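Local coordinates for protein arginine N-methyltransferase, putative (Trypanosoma brucei brucei, PDB 4LWP) that probably transfers methyl groups from S-adenosyl-L-methionine to arginine side chains of proteins, histones possibly among them, at residues V57-G62 against A137-E142; V267-K272 against G343-E348; D36-S41 against P315-K320. All blocks are in the same frame, centred on the assembly; numbering follows the deposited sequence.

Contact 1: V57-G62 against A137-E142. With SAH (S-adenosyl-L-homocysteine), chain I.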
loop_
_atom_site.group_PDB
_atom_site.type_symbol
_atom_site.label_atom_id
_atom_site.label_comp_id
_atom_site.label_asym_id
_atom_site.label_seq_id
_atom_site.Cartn_x
_atom_site.Cartn_y
_atom_site.Cartn_z
ATOM N N VAL A 57 35.528 -0.627 20.383
ATOM C CA VAL A 57 34.168 -0.703 20.912
ATOM C C VAL A 57 33.177 0.167 20.137
ATOM O O VAL A 57 33.411 1.366 19.915
ATOM C CB VAL A 57 34.127 -0.301 22.385
ATOM C CG1 VAL A 57 32.696 -0.272 22.884
ATOM C CG2 VAL A 57 34.976 -1.255 23.206
ATOM N N VAL A 58 32.067 -0.452 19.744
ATOM C CA VAL A 58 31.061 0.172 18.903
ATOM C C VAL A 58 29.747 0.369 19.663
ATOM O O VAL A 58 29.325 -0.508 20.424
ATOM C CB VAL A 58 30.775 -0.696 17.653
ATOM C CG1 VAL A 58 29.598 -0.124 16.827
ATOM C CG2 VAL A 58 32.035 -0.861 16.802
ATOM N N VAL A 59 29.102 1.515 19.454
ATOM C CA VAL A 59 27.744 1.723 19.928
ATOM C C VAL A 59 26.798 1.856 18.733
ATOM O O VAL A 59 27.084 2.587 17.767
ATOM C CB VAL A 59 27.631 2.975 20.830
ATOM C CG1 VAL A 59 26.182 3.272 21.149
ATOM C CG2 VAL A 59 28.423 2.777 22.109
ATOM N N ASP A 60 25.701 1.106 18.775
ATOM C CA ASP A 60 24.639 1.195 17.776
ATOM C C ASP A 60 23.411 1.853 18.412
ATOM O O ASP A 60 22.769 1.287 19.298
ATOM C CB ASP A 60 24.326 -0.200 17.212
ATOM C CG ASP A 60 23.303 -0.181 16.080
ATOM O OD1 ASP A 60 22.855 0.922 15.647
ATOM O OD2 ASP A 60 22.942 -1.293 15.608
ATOM N N VAL A 61 23.122 3.079 17.987
ATOM C CA VAL A 61 22.018 3.857 18.548
ATOM C C VAL A 61 20.744 3.681 17.730
ATOM O O VAL A 61 20.669 4.134 16.585
ATOM C CB VAL A 61 22.359 5.361 18.612
ATOM C CG1 VAL A 61 21.201 6.165 19.180
ATOM C CG2 VAL A 61 23.554 5.577 19.440
ATOM N N GLY A 62 19.737 3.054 18.332
ATOM C CA GLY A 62 18.501 2.733 17.628
ATOM C C GLY A 62 18.670 1.536 16.711
ATOM O O GLY A 62 18.406 1.599 15.510
ATOM N N ALA A 137 34.840 3.775 20.246
ATOM C CA ALA A 137 35.514 4.296 19.048
ATOM C C ALA A 137 34.517 4.781 17.999
ATOM O O ALA A 137 34.750 5.785 17.320
ATOM C CB ALA A 137 36.410 3.250 18.449
ATOM N N VAL A 138 33.410 4.052 17.869
ATOM C CA VAL A 138 32.476 4.257 16.776
ATOM C C VAL A 138 31.024 4.287 17.241
ATOM O O VAL A 138 30.590 3.474 18.063
ATOM C CB VAL A 138 32.631 3.146 15.694
ATOM C CG1 VAL A 138 31.498 3.205 14.634
ATOM C CG2 VAL A 138 34.009 3.214 15.044
ATOM N N LEU A 139 30.282 5.235 16.682
ATOM C CA LEU A 139 28.859 5.371 16.926
ATOM C C LEU A 139 28.101 5.121 15.618
ATOM O O LEU A 139 28.218 5.898 14.671
ATOM C CB LEU A 139 28.554 6.769 17.483
ATOM C CG LEU A 139 27.137 7.012 17.985
ATOM C CD1 LEU A 139 26.790 5.820 18.786
ATOM C CD2 LEU A 139 27.083 8.217 18.890
ATOM N N LEU A 140 27.394 4.000 15.549
ATOM C CA LEU A 140 26.567 3.644 14.386
ATOM C C LEU A 140 25.118 3.992 14.604
ATOM O O LEU A 140 24.555 3.698 15.666
ATOM C CB LEU A 140 26.642 2.142 14.075
ATOM C CG LEU A 140 27.960 1.584 13.590
ATOM C CD1 LEU A 140 27.829 0.102 13.346
ATOM C CD2 LEU A 140 28.277 2.277 12.295
ATOM N N SER A 141 24.482 4.520 13.569
ATOM C CA SER A 141 23.096 4.898 13.701
ATOM C C SER A 141 22.477 5.129 12.350
ATOM O O SER A 141 23.147 5.562 11.390
ATOM C CB SER A 141 22.958 6.155 14.559
ATOM O OG SER A 141 21.585 6.347 14.854
ATOM N N GLU A 142 21.195 4.816 12.274
ATOM C CA GLU A 142 20.426 5.136 11.093
ATOM C C GLU A 142 19.220 5.945 11.536
ATOM O O GLU A 142 18.162 5.402 11.865
ATOM C CB GLU A 142 20.039 3.863 10.355
ATOM C CG GLU A 142 19.768 4.080 8.894
ATOM C CD GLU A 142 18.445 4.730 8.666
ATOM O OE1 GLU A 142 18.383 5.985 8.737
ATOM O OE2 GLU A 142 17.464 3.984 8.438
HETATM N N SAH I . 19.358 0.394 13.177
HETATM C CA SAH I . 18.256 -0.331 12.571
HETATM C CB SAH I . 16.919 0.334 12.872
HETATM C CG SAH I . 16.846 1.860 12.792
HETATM S SD SAH I . 15.119 2.404 12.952
HETATM C C SAH I . 18.505 -0.425 11.078
HETATM O O SAH I . 17.887 -1.248 10.388
HETATM O OXT SAH I . 19.341 0.325 10.550
HETATM C "C5'" SAH I . 15.506 3.331 14.457
HETATM C "C4'" SAH I . 15.258 2.550 15.755
HETATM O "O4'" SAH I . 15.628 3.376 16.838
HETATM C "C3'" SAH I . 13.825 2.099 16.038
HETATM O "O3'" SAH I . 13.835 0.703 16.278
HETATM C "C2'" SAH I . 13.429 2.829 17.322
HETATM O "O2'" SAH I . 12.751 2.009 18.240
HETATM C "C1'" SAH I . 14.770 3.168 17.931
HETATM N N9 SAH I . 14.827 4.423 18.686
HETATM C C8 SAH I . 14.335 5.644 18.305
HETATM N N7 SAH I . 14.633 6.528 19.273
HETATM C C5 SAH I . 15.326 5.894 20.252
HETATM C C6 SAH I . 15.866 6.346 21.450
HETATM N N6 SAH I . 15.735 7.634 21.797
HETATM N N1 SAH I . 16.526 5.447 22.266
HETATM C C2 SAH I . 16.655 4.117 21.887
HETATM N N3 SAH I . 16.112 3.677 20.693
HETATM C C4 SAH I . 15.462 4.561 19.894
#
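V59 and L139 sit beside each other on two parallel strands, and on their face of the sheet lies the dense part of the contact. With CG anti to the backbone N (chi1 -171°), L139 sends CD1 back toward strand 57-61, where it rests 3.3 Å from V61 CG2 and 3.5 Å from V59 CG1. Helix 154-170 covers this face. Packing across the pair is more relaxed on the other face, under helix 67-74: V58 CG1 stands 3.9 Å from L140 CD1. The solvent side is the start of the strands, where A137 is partly exposed; there V57 O accepts from A137 N and, weakly, from V138 N. Further along, V59 N to V138 O, L140 N to V59 O (2.6 Å) and V61 N to L140 O form the regular parallel pattern of a Rossmann-like methyltransferase sheet. At V61 O the bond comes from S141 OG, at 3.0 Å and tilted 19° from the carbonyl plane, while E142 N stays 4.4 Å off. Beyond this point the chains run on to the ligand. G62, with a positive phi, opens the glycine-rich turn, and its carbonyl O accepts from the amino N of S-adenosyl-L-homocysteine at 2.8 Å. The chemistry thus implies that the ligand's amino group is read by main chain, just past the end of strand 57-61, next to a carbonyl that takes the serine hydroxyl.

Contact 2: V267-K272 against G343-E348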
loop_
_atom_site.group_PDB
_atom_site.type_symbol
_atom_site.label_atom_id
_atom_site.label_comp_id
_atom_site.label_asym_id
_atom_site.label_seq_id
_atom_site.Cartn_x
_atom_site.Cartn_y
_atom_site.Cartn_z
ATOM N N VAL A 267 18.799 29.531 -1.752
ATOM C CA VAL A 267 19.511 29.006 -2.905
ATOM C C VAL A 267 19.043 29.666 -4.210
ATOM O O VAL A 267 17.891 30.092 -4.336
ATOM C CB VAL A 267 19.335 27.482 -3.012
ATOM C CG1 VAL A 267 20.002 26.790 -1.838
ATOM C CG2 VAL A 267 17.864 27.136 -3.038
ATOM N N HIS A 268 19.940 29.724 -5.187
ATOM C CA HIS A 268 19.665 30.390 -6.465
ATOM C C HIS A 268 19.832 29.455 -7.627
ATOM O O HIS A 268 20.955 29.057 -7.935
ATOM C CB HIS A 268 20.587 31.600 -6.651
ATOM C CG HIS A 268 20.358 32.677 -5.646
ATOM N ND1 HIS A 268 20.991 32.702 -4.420
ATOM C CD2 HIS A 268 19.531 33.750 -5.670
ATOM C CE1 HIS A 268 20.573 33.755 -3.738
ATOM N NE2 HIS A 268 19.688 34.410 -4.475
ATOM N N PHE A 269 18.719 29.114 -8.273
ATOM C CA PHE A 269 18.759 28.229 -9.428
ATOM C C PHE A 269 18.948 28.979 -10.741
ATOM O O PHE A 269 18.114 29.789 -11.156
ATOM C CB PHE A 269 17.479 27.391 -9.473
ATOM C CG PHE A 269 17.280 26.557 -8.247
ATOM C CD1 PHE A 269 17.956 25.359 -8.102
ATOM C CD2 PHE A 269 16.458 26.992 -7.217
ATOM C CE1 PHE A 269 17.790 24.582 -6.950
ATOM C CE2 PHE A 269 16.287 26.224 -6.060
ATOM C CZ PHE A 269 16.952 25.019 -5.932
ATOM N N ASP A 270 20.053 28.693 -11.412
ATOM C CA ASP A 270 20.266 29.234 -12.759
ATOM C C ASP A 270 19.595 28.326 -13.783
ATOM O O ASP A 270 20.099 27.250 -14.078
ATOM C CB ASP A 270 21.758 29.382 -13.068
ATOM C CG ASP A 270 22.017 30.134 -14.371
ATOM O OD1 ASP A 270 21.080 30.311 -15.202
ATOM O OD2 ASP A 270 23.180 30.542 -14.580
ATOM N N LEU A 271 18.435 28.734 -14.279
ATOM C CA LEU A 271 17.698 27.909 -15.218
ATOM C C LEU A 271 18.221 28.066 -16.645
ATOM O O LEU A 271 17.867 27.273 -17.518
ATOM C CB LEU A 271 16.202 28.230 -15.152
ATOM C CG LEU A 271 15.588 28.058 -13.752
ATOM C CD1 LEU A 271 14.085 28.240 -13.796
ATOM C CD2 LEU A 271 15.948 26.700 -13.153
ATOM N N LYS A 272 19.058 29.073 -16.890
ATOM C CA LYS A 272 19.729 29.200 -18.191
ATOM C C LYS A 272 20.732 28.060 -18.372
ATOM O O LYS A 272 21.453 27.705 -17.425
ATOM C CB LYS A 272 20.447 30.553 -18.321
ATOM C CG LYS A 272 19.534 31.783 -18.280
ATOM C CD LYS A 272 20.349 33.073 -18.339
ATOM C CE LYS A 272 21.399 33.137 -17.220
ATOM N NZ LYS A 272 20.809 33.196 -15.831
ATOM N N GLY A 343 16.018 31.487 -17.006
ATOM C CA GLY A 343 16.019 32.652 -16.150
ATOM C C GLY A 343 16.614 32.267 -14.816
ATOM O O GLY A 343 17.267 31.238 -14.698
ATOM N N GLU A 344 16.381 33.089 -13.803
ATOM C CA GLU A 344 16.981 32.904 -12.487
ATOM C C GLU A 344 15.881 32.726 -11.453
ATOM O O GLU A 344 14.924 33.498 -11.422
ATOM C CB GLU A 344 17.858 34.092 -12.123
ATOM C CG GLU A 344 18.932 34.434 -13.166
ATOM C CD GLU A 344 18.353 35.091 -14.415
ATOM O OE1 GLU A 344 18.864 34.801 -15.530
ATOM O OE2 GLU A 344 17.376 35.872 -14.277
ATOM N N LEU A 345 16.013 31.715 -10.605
ATOM C CA LEU A 345 14.978 31.414 -9.621
ATOM C C LEU A 345 15.600 31.334 -8.246
ATOM O O LEU A 345 16.446 30.472 -7.987
ATOM C CB LEU A 345 14.257 30.095 -9.957
ATOM C CG LEU A 345 13.171 29.617 -8.979
ATOM C CD1 LEU A 345 11.985 30.571 -8.937
ATOM C CD2 LEU A 345 12.708 28.200 -9.332
ATOM N N GLY A 346 15.217 32.270 -7.386
ATOM C CA GLY A 346 15.747 32.338 -6.038
ATOM C C GLY A 346 14.686 31.935 -5.033
ATOM O O GLY A 346 13.511 32.288 -5.177
ATOM N N VAL A 347 15.084 31.188 -4.008
ATOM C CA VAL A 347 14.117 30.814 -2.995
ATOM C C VAL A 347 14.750 30.686 -1.606
ATOM O O VAL A 347 15.861 30.176 -1.426
ATOM C CB VAL A 347 13.376 29.485 -3.381
ATOM C CG1 VAL A 347 14.308 28.270 -3.322
ATOM C CG2 VAL A 347 12.173 29.266 -2.477
ATOM N N GLU A 348 14.032 31.206 -0.626
ATOM C CA GLU A 348 14.407 31.037 0.757
ATOM C C GLU A 348 13.545 29.923 1.342
ATOM O O GLU A 348 12.310 29.942 1.228
ATOM C CB GLU A 348 14.227 32.345 1.509
ATOM C CG GLU A 348 14.828 32.365 2.886
ATOM C CD GLU A 348 14.442 33.631 3.630
ATOM O OE1 GLU A 348 13.848 34.530 3.000
ATOM O OE2 GLU A 348 14.733 33.736 4.838
#
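K272 NZ is held between two carboxylates, one from each strand: E344 OE1 lies 2.5 Å from it, a salt bridge whose length is probably underestimated at 2.35 Å resolution, and D270 OD1 lies 3.0 Å from it. The motif is a salt-bridge network laid over one end of an antiparallel pair, in the C-terminal beta-barrel domain of the arginine methyltransferase fold, where strand 344-353 pairs with 263-270. Bends at chi3 and chi4 curl the lysine chain back over its own strand end, so that NZ meets E344 OE1 at its anti lone pair but comes to D270 OD1 from above the carboxylate plane. The backbone N of K272 reaches the same D270 oxygen from the opposite face, closing an Asx turn as the strand gives way to loop. The lysine charge would be expected to ease the repulsion between D270 OD1 and E344 OE1, which are 5.0 Å apart. The face carrying H268, D270 and E344 is exposed, whereas that of V267, F269, L345 and V347 is buried. There F269, L345 and V347 pack on F295 of strand 289-303, and V267 and F269 on L245 of strand 245-251. The backbone is fixed by two reciprocal pairs of hydrogen bonds, V267 with V347 and F269 with L345, and by L271 N to G343 O at 2.8 Å. V347 CG1, placed between its own backbone N and carbonyl carbon (chi1 69°), lies beside V267 CG2 at 3.7 Å and touches the F269 ring at its edge, 3.9 Å from CE2.

Contact 3: D36-S41 against P315-K320. With SAH (S-adenosyl-L-homocysteine), chain I.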
loop_
_atom_site.group_PDB
_atom_site.type_symbol
_atom_site.label_atom_id
_atom_site.label_comp_id
_atom_site.label_asym_id
_atom_site.label_seq_id
_atom_site.Cartn_x
_atom_site.Cartn_y
_atom_site.Cartn_z
ATOM N N ASP A 36 15.451 -2.244 1.705
ATOM C CA ASP A 36 16.035 -1.085 1.048
ATOM C C ASP A 36 17.505 -1.347 0.734
ATOM O O ASP A 36 18.391 -1.046 1.548
ATOM C CB ASP A 36 15.868 0.128 1.952
ATOM C CG ASP A 36 16.175 1.435 1.254
ATOM O OD1 ASP A 36 16.984 1.442 0.298
ATOM O OD2 ASP A 36 15.620 2.470 1.683
ATOM N N ALA A 37 17.763 -1.883 -0.456
ATOM C CA ALA A 37 19.103 -2.328 -0.807
ATOM C C ALA A 37 20.111 -1.186 -0.782
ATOM O O ALA A 37 21.251 -1.388 -0.356
ATOM C CB ALA A 37 19.104 -3.002 -2.178
ATOM N N GLN A 38 19.706 0.002 -1.230
ATOM C CA GLN A 38 20.622 1.148 -1.207
ATOM C C GLN A 38 21.031 1.463 0.226
ATOM O O GLN A 38 22.202 1.713 0.512
ATOM C CB GLN A 38 19.990 2.382 -1.859
ATOM C CG GLN A 38 19.642 2.177 -3.339
ATOM C CD GLN A 38 20.886 1.917 -4.180
ATOM O OE1 GLN A 38 21.802 2.747 -4.232
ATOM N NE2 GLN A 38 20.920 0.761 -4.853
ATOM N N ARG A 39 20.047 1.498 1.111
ATOM C CA ARG A 39 20.280 1.751 2.521
ATOM C C ARG A 39 21.202 0.686 3.098
ATOM O O ARG A 39 22.228 0.992 3.708
ATOM C CB ARG A 39 18.953 1.775 3.270
ATOM C CG ARG A 39 19.041 2.254 4.697
ATOM C CD ARG A 39 17.766 1.953 5.483
ATOM N NE ARG A 39 17.770 0.576 5.991
ATOM C CZ ARG A 39 18.039 0.245 7.255
ATOM N NH1 ARG A 39 18.322 1.195 8.150
ATOM N NH2 ARG A 39 18.034 -1.034 7.618
ATOM N N MET A 40 20.867 -0.570 2.847
ATOM C CA MET A 40 21.660 -1.679 3.371
ATOM C C MET A 40 23.079 -1.645 2.858
ATOM O O MET A 40 24.034 -1.874 3.605
ATOM C CB MET A 40 21.016 -3.008 3.006
ATOM C CG MET A 40 19.645 -3.175 3.632
ATOM S SD MET A 40 19.812 -3.406 5.420
ATOM C CE MET A 40 20.230 -5.163 5.357
ATOM N N SER A 41 23.228 -1.319 1.581
ATOM C CA SER A 41 24.539 -1.383 0.960
ATOM C C SER A 41 25.485 -0.301 1.485
ATOM O O SER A 41 26.650 -0.576 1.738
ATOM C CB SER A 41 24.392 -1.270 -0.561
ATOM O OG SER A 41 25.602 -1.636 -1.200
ATOM N N PRO A 315 18.744 5.351 -7.298
ATOM C CA PRO A 315 17.797 4.248 -7.110
ATOM C C PRO A 315 16.837 4.521 -5.968
ATOM O O PRO A 315 17.215 5.126 -4.963
ATOM C CB PRO A 315 18.697 3.056 -6.789
ATOM C CG PRO A 315 20.005 3.387 -7.408
ATOM C CD PRO A 315 20.143 4.879 -7.291
ATOM N N SER A 316 15.599 4.084 -6.144
ATOM C CA SER A 316 14.544 4.321 -5.176
ATOM C C SER A 316 14.970 3.842 -3.766
ATOM O O SER A 316 15.766 2.911 -3.626
ATOM C CB SER A 316 13.264 3.617 -5.640
ATOM O OG SER A 316 12.133 4.108 -4.942
ATOM N N THR A 317 14.484 4.522 -2.733
ATOM C CA THR A 317 14.717 4.121 -1.335
ATOM C C THR A 317 13.392 4.263 -0.608
ATOM O O THR A 317 12.460 4.839 -1.159
ATOM C CB THR A 317 15.773 4.998 -0.622
ATOM O OG1 THR A 317 15.187 6.274 -0.336
ATOM C CG2 THR A 317 17.034 5.171 -1.475
ATOM N N HIS A 318 13.306 3.779 0.629
ATOM C CA HIS A 318 12.043 3.840 1.373
ATOM C C HIS A 318 11.701 5.268 1.772
ATOM O O HIS A 318 10.554 5.554 2.101
ATOM C CB HIS A 318 12.085 2.926 2.610
ATOM C CG HIS A 318 12.885 3.468 3.753
ATOM N ND1 HIS A 318 14.256 3.382 3.812
ATOM C CD2 HIS A 318 12.497 4.088 4.894
ATOM C CE1 HIS A 318 14.682 3.927 4.938
ATOM N NE2 HIS A 318 13.631 4.365 5.609
ATOM N N TRP A 319 12.689 6.166 1.732
ATOM C CA TRP A 319 12.440 7.599 1.968
ATOM C C TRP A 319 11.700 8.314 0.821
ATOM O O TRP A 319 11.040 9.329 1.048
ATOM C CB TRP A 319 13.769 8.333 2.225
ATOM C CG TRP A 319 14.408 8.061 3.569
ATOM C CD1 TRP A 319 14.061 8.615 4.776
ATOM C CD2 TRP A 319 15.506 7.173 3.840
ATOM N NE1 TRP A 319 14.870 8.127 5.772
ATOM C CE2 TRP A 319 15.767 7.245 5.229
ATOM C CE3 TRP A 319 16.298 6.338 3.045
ATOM C CZ2 TRP A 319 16.788 6.504 5.836
ATOM C CZ3 TRP A 319 17.297 5.608 3.639
ATOM C CH2 TRP A 319 17.541 5.692 5.028
ATOM N N LYS A 320 11.798 7.795 -0.405
ATOM C CA LYS A 320 11.274 8.519 -1.584
ATOM C C LYS A 320 11.847 9.958 -1.637
ATOM O O LYS A 320 13.024 10.151 -1.365
ATOM C CB LYS A 320 9.741 8.534 -1.564
ATOM C CG LYS A 320 9.155 7.128 -1.443
ATOM C CD LYS A 320 7.687 7.153 -1.045
ATOM C CE LYS A 320 7.098 5.751 -1.012
ATOM N NZ LYS A 320 6.865 5.185 -2.374
HETATM N N SAH I . 19.358 0.394 13.177
HETATM C CA SAH I . 18.256 -0.331 12.571
HETATM C CB SAH I . 16.919 0.334 12.872
HETATM C CG SAH I . 16.846 1.860 12.792
HETATM S SD SAH I . 15.119 2.404 12.952
HETATM C C SAH I . 18.505 -0.425 11.078
HETATM O O SAH I . 17.887 -1.248 10.388
HETATM O OXT SAH I . 19.341 0.325 10.550
HETATM C "C5'" SAH I . 15.506 3.331 14.457
HETATM C "C4'" SAH I . 15.258 2.550 15.755
HETATM O "O4'" SAH I . 15.628 3.376 16.838
HETATM C "C3'" SAH I . 13.825 2.099 16.038
HETATM O "O3'" SAH I . 13.835 0.703 16.278
HETATM C "C2'" SAH I . 13.429 2.829 17.322
HETATM O "O2'" SAH I . 12.751 2.009 18.240
HETATM C "C1'" SAH I . 14.770 3.168 17.931
HETATM N N9 SAH I . 14.827 4.423 18.686
HETATM C C8 SAH I . 14.335 5.644 18.305
HETATM N N7 SAH I . 14.633 6.528 19.273
HETATM C C5 SAH I . 15.326 5.894 20.252
HETATM C C6 SAH I . 15.866 6.346 21.450
HETATM N N6 SAH I . 15.735 7.634 21.797
HETATM N N1 SAH I . 16.526 5.447 22.266
HETATM C C2 SAH I . 16.655 4.117 21.887
HETATM N N3 SAH I . 16.112 3.677 20.693
HETATM C C4 SAH I . 15.462 4.561 19.894
#
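D36 comes first, at the N-cap of helix 37-49, and its two oxygens divide the work. OD1 caps the helix by accepting from R39 N, while OD2 crosses to the loop and takes two donors from H318. H318 ND1 donates to the anti lone pair of D36 OD2 at 2.7 Å; that oxygen lies in the imidazole plane and the bond is nearly straight (167°). The backbone N of H318 meets D36 OD2 at 2.9 Å from above the carboxylate plane. Next along the helix, Q38 lays its amide across the P315 ring, with CD 3.6 Å from P315 CB. Loop 315-320 carries T317, H318 and W319, the THW loop of the arginine methyltransferase family, and T317 to K320 forms a type I turn that places both aromatic rings beside R39. The aliphatic part of R39 runs alongside both rings, CG 3.8 Å from W319 CH2 and CD 3.7 Å from H318 CE1. A bend at chi3 (83°) then turns the guanidinium edge to the ligand carboxylate: R39 NH1 bonds S-adenosyl-L-homocysteine OXT at 2.7 Å and NH2 bonds its O at 2.8 Å. M40 faces another way and packs on V208 of the second subunit.

Contacts 1 and 3 converge on one ligand, while contact 2 stands apart. The centres of contacts 1 and 3 are about 20 Å apart, yet they touch through a salt bridge between E142 OE2 and R39 NH1 at 2.9 Å, and E142 OE1 packs on W319 CZ2 at 3.4 Å. S-adenosyl-L-homocysteine is thus held at its amino end by contact 1 and at its carboxylate by contact 3, with E84, V112 and E113 supplying further bonds. In sequence, contact 1 is nested within the loop that contact 3 closes. Contact 2 lies on the opposite side of the chain's centre from contact 1, about 39 Å away between centres, and its nearest atoms are about 16 Å from contact 3.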